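Local coordinates for periplasmic protein TorT (Vibrio parahaemolyticus, PDB 3O1I) that probably serves as a periplasmic solute-binding protein that takes part in trimethylamine N-oxide sensing, at residues Ala175-Glu180 against Val199-Ala204; Leu228-Tyr233 against Glu292-Ser297. All blocks are in the same frame, centred on the assembly; numbering follows the deposited sequence.

Overall arrangement
Contact 1 lies at the C-terminal ends of the strands of the four-stranded sheet, where strand 197-200 runs into helix 202-214. Contact 2 sets helix 230-236, which follows strand 222-225, against the late loop 292-297 beside helix 18-32. The centres of contact 1 and contact 2 are about 16 Å apart. Contact 1 is at the surface and rests on a weak polar bond and valine packing. Contact 2 is mostly buried, with a leucine and a histidine ring at its centre. The two meet where Ala202 packs on Ser229 and Val232. Serine caps a helix in each: Ser201 in contact 1 and Ser229 in contact 2. Each also lies near the chain of another protein.

Contact 1. Residues Ala175-Glu180 against Val199-Ala204; sequences ADNDKE and VGSAVA
The flat carboxamide of Asn177 meets Ser201 at its oxygen corner. Ser201 OG lies well out of the amide plane, raised to one side of OD1. It gives Asn177 OD1 a weak hydrogen bond of 3.4 Å. Asn177 also touches Pro145 of a nearby loop. The second flat group is the carboxylate of Asp178, whose CB points away from residues 199-204. Asp178 OD1 accepts the N-H of Glu180 at 3.1 Å. That donor comes in on the anti side, 23° out of the carboxylate plane.

Ser201 OG has two roles. It donates weakly to Asn177 and accepts from Ala204 N at 2.9 Å. The capping bond is nearly straight, at 171°. Ser201 is thus the N-cap of helix 202-214, and Asp178 is the N-cap of helix 179-192.

Val203 fills the apolar part of the contact with both of its methyls. CG1, anti to the backbone N (chi1 171°), rests on the backbone of Lys179, 3.7 Å from Lys179 CA. CG2 faces the residue before the cap and lies 3.9 Å from Asn177 CB. Gln182 of helix 179-192 also packs on Val203. Asn177 is the centre of an inverse gamma turn, closed by a weak bond from Asp178 N to Asp176 O.

The extended chain of Lys179 leads away from this packing. Its NZ lies outside the contact and forms a salt bridge with an acidic side chain on the chain of another protein.

The chemistry implies two capped helix starts that meet through the methyls of Val203, with one weak hydrogen bond between the segments. The lysine charge is directed to the partner protein.

Contact 2. Residues Leu228-Tyr233 against Glu292-Ser297; sequences LSHGVY and ESLSPS
His230 NE2 has two serine hydroxyls close to it. Ser295 OG stands in the ring plane at the imidazole edge, 3.0 Å from His230 NE2. Ser22 OG of helix 18-32 makes a weak hydrogen bond to the same nitrogen. The Ser22 hydroxyl also accepts from Ser295 N, tying the loop 292-297 to that helix.

Leu294 lies over one face of the His230 ring. Its CB makes a CH-pi contact 4.0 Å from the ring centroid, 19° off the normal and shifted toward the rim. The two side chains run past each other in opposite directions. With its CG anti to the carbonyl carbon (chi1 -54°), Leu294 brings CG to 3.5 Å from Leu228 CD2. The CD1 methyl reaches the loop and first turn around the start of helix 230-236. It packs on Leu228 CD2 and lies 3.5 Å from Tyr233 CB. It meets the tyrosine ring obliquely.

Ser229 is the N-cap of this helix. Its OG accepts from Val232 N at 3.3 Å in a nearly straight bond. In the loop, Ser293 OG is hydrogen-bonded to Thr246 OG1 of strand 244-246.

Helix 230-236 follows a strand of the four-stranded sheet, and helix 18-32 a strand of the five-stranded sheet. The loop 292-297 thus bridges elements of both lobes, consistent with a place near the cleft of a periplasmic binding protein.

Contact 1. Residues Ala175-Glu180 against Val199-Ala204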
ATOM      1  N   ALA D 175      15.388 -20.046  -2.395  1.00 68.22           N
ATOM      2  CA  ALA D 175      14.401 -18.998  -2.215  1.00 67.73           C
ATOM      3  C   ALA D 175      14.890 -17.791  -2.976  1.00 68.24           C
ATOM      4  O   ALA D 175      16.088 -17.581  -3.107  1.00 69.26           O
ATOM      5  CB  ALA D 175      14.259 -18.657  -0.752  1.00 65.93           C
ATOM      6  N   ASP D 176      13.966 -16.984  -3.469  1.00 69.06           N
ATOM      7  CA  ASP D 176      14.353 -15.803  -4.218  1.00 71.07           C
ATOM      8  C   ASP D 176      15.320 -14.929  -3.411  1.00 71.14           C
ATOM      9  O   ASP D 176      15.403 -15.033  -2.188  1.00 71.07           O
ATOM     10  CB  ASP D 176      13.100 -15.025  -4.612  1.00 73.19           C
ATOM     11  CG  ASP D 176      12.063 -15.907  -5.306  1.00 75.64           C
ATOM     12  OD1 ASP D 176      12.414 -16.603  -6.286  1.00 75.03           O
ATOM     13  OD2 ASP D 176      10.891 -15.904  -4.876  1.00 77.02           O
ATOM     14  N   ASN D 177      16.064 -14.068  -4.091  1.00 71.46           N
ATOM     15  CA  ASN D 177      17.014 -13.237  -3.375  1.00 71.73           C
ATOM     16  C   ASN D 177      16.415 -11.979  -2.789  1.00 69.52           C
ATOM     17  O   ASN D 177      16.792 -10.863  -3.132  1.00 69.26           O
ATOM     18  CB  ASN D 177      18.221 -12.904  -4.258  1.00 74.74           C
ATOM     19  CG  ASN D 177      19.053 -14.139  -4.584  1.00 77.92           C
ATOM     20  OD1 ASN D 177      19.375 -14.944  -3.699  1.00 76.79           O
ATOM     21  ND2 ASN D 177      19.405 -14.295  -5.858  1.00 79.86           N
ATOM     22  N   ASP D 178      15.464 -12.187  -1.893  1.00 68.01           N
ATOM     23  CA  ASP D 178      14.809 -11.106  -1.178  1.00 67.22           C
ATOM     24  C   ASP D 178      15.455 -11.212   0.199  1.00 63.44           C
ATOM     25  O   ASP D 178      15.589 -12.309   0.732  1.00 62.31           O
ATOM     26  CB  ASP D 178      13.309 -11.386  -1.079  1.00 71.72           C
ATOM     27  CG  ASP D 178      12.526 -10.227  -0.486  1.00 76.49           C
ATOM     28  OD1 ASP D 178      12.920  -9.688   0.580  1.00 79.12           O
ATOM     29  OD2 ASP D 178      11.493  -9.863  -1.090  1.00 79.79           O
ATOM     30  N   LYS D 179      15.858 -10.098   0.784  1.00 60.84           N
ATOM     31  CA  LYS D 179      16.493 -10.175   2.090  1.00 61.45           C
ATOM     32  C   LYS D 179      15.617 -10.937   3.090  1.00 61.08           C
ATOM     33  O   LYS D 179      16.096 -11.843   3.784  1.00 60.13           O
ATOM     34  CB  LYS D 179      16.805  -8.774   2.606  1.00 62.83           C
ATOM     35  CG  LYS D 179      17.943  -8.721   3.624  1.00 64.99           C
ATOM     36  CD  LYS D 179      18.366  -7.278   3.872  1.00 67.26           C
ATOM     37  CE  LYS D 179      19.348  -7.150   5.018  1.00 69.66           C
ATOM     38  NZ  LYS D 179      19.573  -5.709   5.359  1.00 70.56           N
ATOM     39  N   GLU D 180      14.331 -10.591   3.135  1.00 59.62           N
ATOM     40  CA  GLU D 180      13.394 -11.242   4.047  1.00 58.67           C
ATOM     41  C   GLU D 180      13.200 -12.745   3.867  1.00 58.21           C
ATOM     42  O   GLU D 180      13.113 -13.483   4.851  1.00 56.47           O
ATOM     43  CB  GLU D 180      12.040 -10.550   3.980  1.00 59.17           C
ATOM     44  CG  GLU D 180      12.042  -9.165   4.595  1.00 62.10           C
ATOM     45  CD  GLU D 180      12.809  -9.095   5.922  1.00 62.68           C
ATOM     46  OE1 GLU D 180      12.613  -9.977   6.794  1.00 60.50           O
ATOM     47  OE2 GLU D 180      13.606  -8.141   6.091  1.00 62.75           O
ATOM     48  N   VAL D 199      27.244 -20.697   3.348  1.00 64.40           N
ATOM     49  CA  VAL D 199      27.725 -20.152   2.088  1.00 63.32           C
ATOM     50  C   VAL D 199      26.506 -19.832   1.245  1.00 61.15           C
ATOM     51  O   VAL D 199      25.741 -20.726   0.877  1.00 59.76           O
ATOM     52  CB  VAL D 199      28.638 -21.140   1.330  1.00 64.30           C
ATOM     53  CG1 VAL D 199      29.945 -21.268   2.058  1.00 66.92           C
ATOM     54  CG2 VAL D 199      27.986 -22.500   1.212  1.00 64.79           C
ATOM     55  N   GLY D 200      26.306 -18.549   0.963  1.00 59.01           N
ATOM     56  CA  GLY D 200      25.163 -18.165   0.164  1.00 58.39           C
ATOM     57  C   GLY D 200      25.329 -16.864  -0.591  1.00 57.13           C
ATOM     58  O   GLY D 200      26.436 -16.339  -0.704  1.00 58.53           O
ATOM     59  N   SER D 201      24.219 -16.343  -1.105  1.00 54.78           N
ATOM     60  CA  SER D 201      24.225 -15.100  -1.865  1.00 52.58           C
ATOM     61  C   SER D 201      24.639 -13.922  -1.015  1.00 51.21           C
ATOM     62  O   SER D 201      24.649 -13.993   0.210  1.00 51.37           O
ATOM     63  CB  SER D 201      22.839 -14.828  -2.413  1.00 54.23           C
ATOM     64  OG  SER D 201      21.897 -14.809  -1.353  1.00 56.59           O
ATOM     65  N   ALA D 202      24.977 -12.819  -1.658  1.00 49.73           N
ATOM     66  CA  ALA D 202      25.368 -11.666  -0.880  1.00 50.50           C
ATOM     67  C   ALA D 202      24.162 -11.287  -0.044  1.00 50.71           C
ATOM     68  O   ALA D 202      24.301 -10.734   1.046  1.00 52.26           O
ATOM     69  CB  ALA D 202      25.773 -10.516  -1.784  1.00 49.32           C
ATOM     70  N   VAL D 203      22.980 -11.592  -0.570  1.00 50.32           N
ATOM     71  CA  VAL D 203      21.724 -11.297   0.110  1.00 48.41           C
ATOM     72  C   VAL D 203      21.682 -12.150   1.376  1.00 45.87           C
ATOM     73  O   VAL D 203      21.601 -11.630   2.489  1.00 44.36           O
ATOM     74  CB  VAL D 203      20.497 -11.617  -0.822  1.00 50.22           C
ATOM     75  CG1 VAL D 203      19.174 -11.516  -0.057  1.00 46.99           C
ATOM     76  CG2 VAL D 203      20.489 -10.650  -1.994  1.00 50.96           C
ATOM     77  N   ALA D 204      21.761 -13.462   1.203  1.00 42.44           N
ATOM     78  CA  ALA D 204      21.737 -14.352   2.348  1.00 44.15           C
ATOM     79  C   ALA D 204      22.750 -13.889   3.404  1.00 46.05           C
ATOM     80  O   ALA D 204      22.369 -13.531   4.525  1.00 46.03           O
ATOM     81  CB  ALA D 204      22.042 -15.771   1.909  1.00 42.49           C
TER

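Contact 2. Residues Leu228-Tyr233 against Glu292-Ser297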
ATOM      1  N   LEU D 228      30.316 -10.625  -4.326  1.00 52.37           N
ATOM      2  CA  LEU D 228      30.465  -9.460  -3.460  1.00 52.74           C
ATOM      3  C   LEU D 228      29.412  -8.383  -3.624  1.00 53.20           C
ATOM      4  O   LEU D 228      28.789  -8.262  -4.677  1.00 55.13           O
ATOM      5  CB  LEU D 228      31.846  -8.823  -3.676  1.00 53.88           C
ATOM      6  CG  LEU D 228      32.128  -7.585  -2.818  1.00 54.63           C
ATOM      7  CD1 LEU D 228      32.479  -8.012  -1.404  1.00 54.87           C
ATOM      8  CD2 LEU D 228      33.248  -6.790  -3.414  1.00 53.84           C
ATOM      9  N   SER D 229      29.239  -7.590  -2.571  1.00 52.01           N
ATOM     10  CA  SER D 229      28.282  -6.489  -2.549  1.00 51.37           C
ATOM     11  C   SER D 229      28.736  -5.511  -1.480  1.00 50.66           C
ATOM     12  O   SER D 229      29.510  -5.869  -0.609  1.00 51.60           O
ATOM     13  CB  SER D 229      26.873  -7.007  -2.230  1.00 52.21           C
ATOM     14  OG  SER D 229      26.785  -7.606  -0.946  1.00 53.80           O
ATOM     15  N   HIS D 230      28.267  -4.276  -1.536  1.00 51.15           N
ATOM     16  CA  HIS D 230      28.684  -3.289  -0.550  1.00 52.99           C
ATOM     17  C   HIS D 230      28.440  -3.746   0.879  1.00 54.26           C
ATOM     18  O   HIS D 230      29.034  -3.219   1.817  1.00 56.28           O
ATOM     19  CB  HIS D 230      27.960  -1.961  -0.774  1.00 53.81           C
ATOM     20  CG  HIS D 230      28.222  -1.344  -2.111  1.00 56.13           C
ATOM     21  ND1 HIS D 230      28.681  -0.050  -2.257  1.00 56.57           N
ATOM     22  CD2 HIS D 230      28.072  -1.833  -3.365  1.00 56.06           C
ATOM     23  CE1 HIS D 230      28.801   0.230  -3.543  1.00 56.67           C
ATOM     24  NE2 HIS D 230      28.437  -0.833  -4.237  1.00 57.53           N
ATOM     25  N   GLY D 231      27.563  -4.726   1.050  1.00 54.69           N
ATOM     26  CA  GLY D 231      27.271  -5.202   2.389  1.00 54.23           C
ATOM     27  C   GLY D 231      28.231  -6.291   2.787  1.00 53.71           C
ATOM     28  O   GLY D 231      28.785  -6.269   3.888  1.00 53.92           O
ATOM     29  N   VAL D 232      28.418  -7.250   1.884  1.00 53.97           N
ATOM     30  CA  VAL D 232      29.340  -8.359   2.120  1.00 54.47           C
ATOM     31  C   VAL D 232      30.763  -7.809   2.267  1.00 55.63           C
ATOM     32  O   VAL D 232      31.590  -8.395   2.955  1.00 55.68           O
ATOM     33  CB  VAL D 232      29.284  -9.392   0.974  1.00 52.61           C
ATOM     34  CG1 VAL D 232      30.356 -10.452   1.159  1.00 51.32           C
ATOM     35  CG2 VAL D 232      27.907 -10.045   0.952  1.00 50.85           C
ATOM     36  N   TYR D 233      31.035  -6.675   1.625  1.00 57.45           N
ATOM     37  CA  TYR D 233      32.342  -6.037   1.722  1.00 57.56           C
ATOM     38  C   TYR D 233      32.525  -5.505   3.140  1.00 58.10           C
ATOM     39  O   TYR D 233      33.477  -5.887   3.815  1.00 60.79           O
ATOM     40  CB  TYR D 233      32.473  -4.883   0.726  1.00 56.88           C
ATOM     41  CG  TYR D 233      33.710  -4.038   0.946  1.00 57.09           C
ATOM     42  CD1 TYR D 233      34.990  -4.513   0.613  1.00 56.99           C
ATOM     43  CD2 TYR D 233      33.606  -2.764   1.511  1.00 57.06           C
ATOM     44  CE1 TYR D 233      36.135  -3.731   0.840  1.00 55.99           C
ATOM     45  CE2 TYR D 233      34.731  -1.982   1.742  1.00 56.61           C
ATOM     46  CZ  TYR D 233      35.989  -2.464   1.407  1.00 58.18           C
ATOM     47  OH  TYR D 233      37.077  -1.651   1.644  1.00 57.94           O
ATOM     48  N   GLU D 292      37.518  -1.810  -8.931  1.00 85.54           N
ATOM     49  CA  GLU D 292      36.940  -2.340 -10.156  1.00 86.66           C
ATOM     50  C   GLU D 292      35.839  -3.302  -9.749  1.00 85.03           C
ATOM     51  O   GLU D 292      35.420  -4.160 -10.529  1.00 84.30           O
ATOM     52  CB  GLU D 292      37.994  -3.097 -10.959  1.00 90.68           C
ATOM     53  CG  GLU D 292      39.296  -2.346 -11.130  1.00 97.21           C
ATOM     54  CD  GLU D 292      40.281  -3.116 -11.978  1.00101.30           C
ATOM     55  OE1 GLU D 292      40.615  -4.265 -11.601  1.00103.36           O
ATOM     56  OE2 GLU D 292      40.711  -2.572 -13.019  1.00104.31           O
ATOM     57  N   SER D 293      35.386  -3.154  -8.507  1.00 83.35           N
ATOM     58  CA  SER D 293      34.337  -4.003  -7.963  1.00 80.60           C
ATOM     59  C   SER D 293      33.116  -3.251  -7.454  1.00 79.47           C
ATOM     60  O   SER D 293      32.049  -3.340  -8.046  1.00 79.55           O
ATOM     61  CB  SER D 293      34.895  -4.880  -6.838  1.00 78.70           C
ATOM     62  OG  SER D 293      35.361  -6.111  -7.352  1.00 74.87           O
ATOM     63  N   LEU D 294      33.268  -2.508  -6.364  1.00 78.42           N
ATOM     64  CA  LEU D 294      32.131  -1.796  -5.800  1.00 79.11           C
ATOM     65  C   LEU D 294      32.198  -0.287  -5.905  1.00 79.69           C
ATOM     66  O   LEU D 294      33.158   0.332  -5.472  1.00 81.15           O
ATOM     67  CB  LEU D 294      31.939  -2.184  -4.330  1.00 78.23           C
ATOM     68  CG  LEU D 294      31.813  -3.688  -4.077  1.00 78.78           C
ATOM     69  CD1 LEU D 294      31.688  -3.961  -2.589  1.00 79.37           C
ATOM     70  CD2 LEU D 294      30.614  -4.230  -4.832  1.00 79.88           C
ATOM     71  N   SER D 295      31.143   0.289  -6.465  1.00 80.27           N
ATOM     72  CA  SER D 295      31.011   1.729  -6.642  1.00 79.81           C
ATOM     73  C   SER D 295      31.322   2.543  -5.386  1.00 78.87           C
ATOM     74  O   SER D 295      31.211   2.050  -4.273  1.00 77.50           O
ATOM     75  CB  SER D 295      29.590   2.033  -7.113  1.00 81.33           C
ATOM     76  OG  SER D 295      28.664   1.161  -6.482  1.00 81.71           O
ATOM     77  N   PRO D 296      31.714   3.811  -5.560  1.00 79.75           N
ATOM     78  CA  PRO D 296      32.051   4.728  -4.466  1.00 81.20           C
ATOM     79  C   PRO D 296      30.852   5.057  -3.601  1.00 82.29           C
ATOM     80  O   PRO D 296      29.732   4.655  -3.906  1.00 83.83           O
ATOM     81  CB  PRO D 296      32.558   5.971  -5.196  1.00 81.17           C
ATOM     82  CG  PRO D 296      33.098   5.427  -6.463  1.00 81.39           C
ATOM     83  CD  PRO D 296      32.040   4.424  -6.855  1.00 80.88           C
ATOM     84  N   SER D 297      31.097   5.791  -2.522  1.00 82.92           N
ATOM     85  CA  SER D 297      30.032   6.204  -1.625  1.00 84.12           C
ATOM     86  C   SER D 297      29.616   7.577  -2.115  1.00 86.33           C
ATOM     87  O   SER D 297      30.201   8.089  -3.071  1.00 86.17           O
ATOM     88  CB  SER D 297      30.536   6.276  -0.185  1.00 82.54           C
ATOM     89  OG  SER D 297      31.652   7.135  -0.083  1.00 81.71           O
TER